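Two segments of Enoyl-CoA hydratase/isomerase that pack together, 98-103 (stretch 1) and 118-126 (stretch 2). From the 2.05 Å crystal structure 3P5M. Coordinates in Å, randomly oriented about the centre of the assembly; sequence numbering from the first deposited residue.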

# COMPACT_ATOMS: atom_id res chain seq x y z
N GLY B 98 1.46 -24.77 6.42
CA GLY B 98 2.69 -24.01 6.41
C GLY B 98 3.21 -24.17 5.00
O GLY B 98 3.61 -25.25 4.61
N VAL B 99 3.17 -23.11 4.22
CA VAL B 99 3.52 -23.19 2.80
C VAL B 99 4.88 -22.53 2.52
O VAL B 99 5.04 -21.30 2.65
CB VAL B 99 2.46 -22.52 1.91
CG1 VAL B 99 2.84 -22.61 0.43
CG2 VAL B 99 1.08 -23.16 2.12
N HIS B 100 5.84 -23.34 2.10
CA HIS B 100 7.11 -22.78 1.62
C HIS B 100 7.18 -23.18 0.14
O HIS B 100 6.53 -24.14 -0.28
CB HIS B 100 8.29 -23.34 2.43
CG HIS B 100 8.70 -24.71 2.00
ND1 HIS B 100 7.86 -25.81 2.13
CD2 HIS B 100 9.83 -25.16 1.38
CE1 HIS B 100 8.46 -26.87 1.61
NE2 HIS B 100 9.65 -26.51 1.16
N GLY B 101 7.92 -22.45 -0.67
CA GLY B 101 8.02 -22.79 -2.08
C GLY B 101 6.70 -22.86 -2.83
O GLY B 101 5.69 -22.20 -2.46
N ALA B 102 6.68 -23.69 -3.88
CA ALA B 102 5.55 -23.76 -4.82
C ALA B 102 4.32 -24.42 -4.21
O ALA B 102 4.42 -25.50 -3.62
CB ALA B 102 5.99 -24.48 -6.13
N ALA B 103 3.17 -23.76 -4.37
CA ALA B 103 1.81 -24.36 -4.16
C ALA B 103 1.09 -24.15 -5.48
O ALA B 103 0.59 -23.08 -5.72
CB ALA B 103 1.06 -23.67 -3.03
N VAL B 118 0.19 -20.19 6.61
CA VAL B 118 1.39 -19.43 7.00
C VAL B 118 2.41 -19.61 5.88
O VAL B 118 2.93 -20.71 5.64
CB VAL B 118 1.98 -19.92 8.38
CG1 VAL B 118 3.18 -19.06 8.77
CG2 VAL B 118 0.91 -19.88 9.53
N ALA B 119 2.63 -18.53 5.15
CA ALA B 119 3.39 -18.60 3.91
C ALA B 119 4.80 -18.06 4.13
O ALA B 119 4.97 -16.98 4.72
CB ALA B 119 2.66 -17.81 2.79
N ALA B 120 5.79 -18.83 3.66
CA ALA B 120 7.19 -18.40 3.65
C ALA B 120 7.36 -17.31 2.61
O ALA B 120 6.61 -17.31 1.59
CB ALA B 120 8.09 -19.62 3.33
N PRO B 121 8.34 -16.40 2.82
CA PRO B 121 8.56 -15.21 1.93
C PRO B 121 8.74 -15.54 0.46
O PRO B 121 8.18 -14.83 -0.41
CB PRO B 121 9.84 -14.55 2.48
CG PRO B 121 10.18 -15.25 3.75
CD PRO B 121 9.20 -16.37 4.03
N ALA B 122 9.47 -16.61 0.18
CA ALA B 122 9.69 -17.02 -1.21
C ALA B 122 8.59 -17.97 -1.72
O ALA B 122 8.72 -18.55 -2.82
CB ALA B 122 11.09 -17.66 -1.35
N SER B 123 7.52 -18.14 -0.95
CA SER B 123 6.44 -19.07 -1.39
C SER B 123 5.55 -18.40 -2.43
O SER B 123 5.63 -17.19 -2.60
CB SER B 123 5.67 -19.70 -0.23
OG SER B 123 4.85 -18.76 0.46
N TYR B 124 4.82 -19.19 -3.22
CA TYR B 124 3.87 -18.65 -4.20
C TYR B 124 2.73 -19.62 -4.53
O TYR B 124 2.83 -20.84 -4.29
CB TYR B 124 4.57 -18.24 -5.50
CG TYR B 124 5.23 -19.36 -6.25
CD1 TYR B 124 4.55 -20.03 -7.27
CD2 TYR B 124 6.53 -19.75 -5.95
CE1 TYR B 124 5.15 -21.04 -8.00
CE2 TYR B 124 7.16 -20.79 -6.68
CZ TYR B 124 6.46 -21.41 -7.69
OH TYR B 124 7.05 -22.39 -8.41
N PHE B 125 1.68 -19.05 -5.12
CA PHE B 125 0.40 -19.72 -5.35
C PHE B 125 0.10 -19.52 -6.82
O PHE B 125 0.21 -18.41 -7.35
CB PHE B 125 -0.66 -19.10 -4.45
CG PHE B 125 -0.32 -19.20 -2.98
CD1 PHE B 125 -0.83 -20.25 -2.20
CD2 PHE B 125 0.53 -18.30 -2.39
CE1 PHE B 125 -0.49 -20.37 -0.86
CE2 PHE B 125 0.88 -18.40 -1.07
CZ PHE B 125 0.37 -19.43 -0.28
N GLN B 126 -0.23 -20.61 -7.51
CA GLN B 126 -0.32 -20.51 -8.94
C GLN B 126 -1.25 -21.59 -9.50
O GLN B 126 -1.12 -22.76 -9.16
CB GLN B 126 1.06 -20.69 -9.56
CG GLN B 126 1.09 -20.53 -11.10
CD GLN B 126 2.42 -21.01 -11.73
OE1 GLN B 126 3.13 -21.81 -11.14
NE2 GLN B 126 2.75 -20.52 -12.93

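Parallel strands can keep their pairing across an irregularity if the extra residues are taken up in a loop, and this pair of segments from Enoyl-CoA hydratase/isomerase is a compact example. Two short parallel ladders join the stretches, and the register shifts by two residues between them. The two stretches bury 496 Å² between them, both sides summed, with the largest shares on Val99, Ala103 and Tyr124.

Val99 anchors the first ladder through its backbone. Val99 N donates to Val118 O at 2.8 Å, and Val99 O accepts from Ala120 N, also at 2.8 Å and nearly linear, so the residue grips its partner strand on both sides of Ala119. Its side chain, with chi1 in the t rotamer, lies on the same face of the sheet as those of Ala119, Ala103 and Phe125. There Val99 CG1 approaches Phe125 CZ at 4.1 Å, so that an apolar contact links the first ladder to the second across the loops. A branched aliphatic residue suits this buried position, where it meets the aromatic ring without leaving a polar group unpaired.

The two additional residues of the second stretch are accommodated by a type I turn from Ala120 to Ser123. Ser123 N donates to Ala120 O at 2.8 Å, and Ser123 OG donates to the same Ala120 O at 2.5 Å; the buried hydroxyl is thus satisfied within its own stretch. Across from the turn, Gly101 adopts a positive phi of 57°, a conformation that favours glycine, and Gly101 O accepts from Tyr124 N at 3.2 Å as the strands resume their pairing.

Ala103 does for the second ladder what Val99 does for the first. Ala103 N donates to Tyr124 O at 2.9 Å and Ala103 O accepts from Gln126 N at 3.2 Å, bracketing Phe125. The Ala103 methyl packs obliquely against the Phe125 ring, with Ala103 CB to Phe125 CD1 at 4.0 Å; the ring, in the m rotamer, brings its end closer to the first stretch.

Tyr124 works on the other face, which it shares with Ala102. Its p rotamer carries the ring back over the neighbouring strand: Ala102 CA lies 4.0 Å from the centroid of the Tyr124 ring and 20° off its normal, a CH-pi contact over the face, while Ala102 CB comes within 3.5 Å of Tyr124 CZ. Backbone hydrogen bonds therefore set the register of each ladder, and the aromatic side chains add packing on both faces of the sheet.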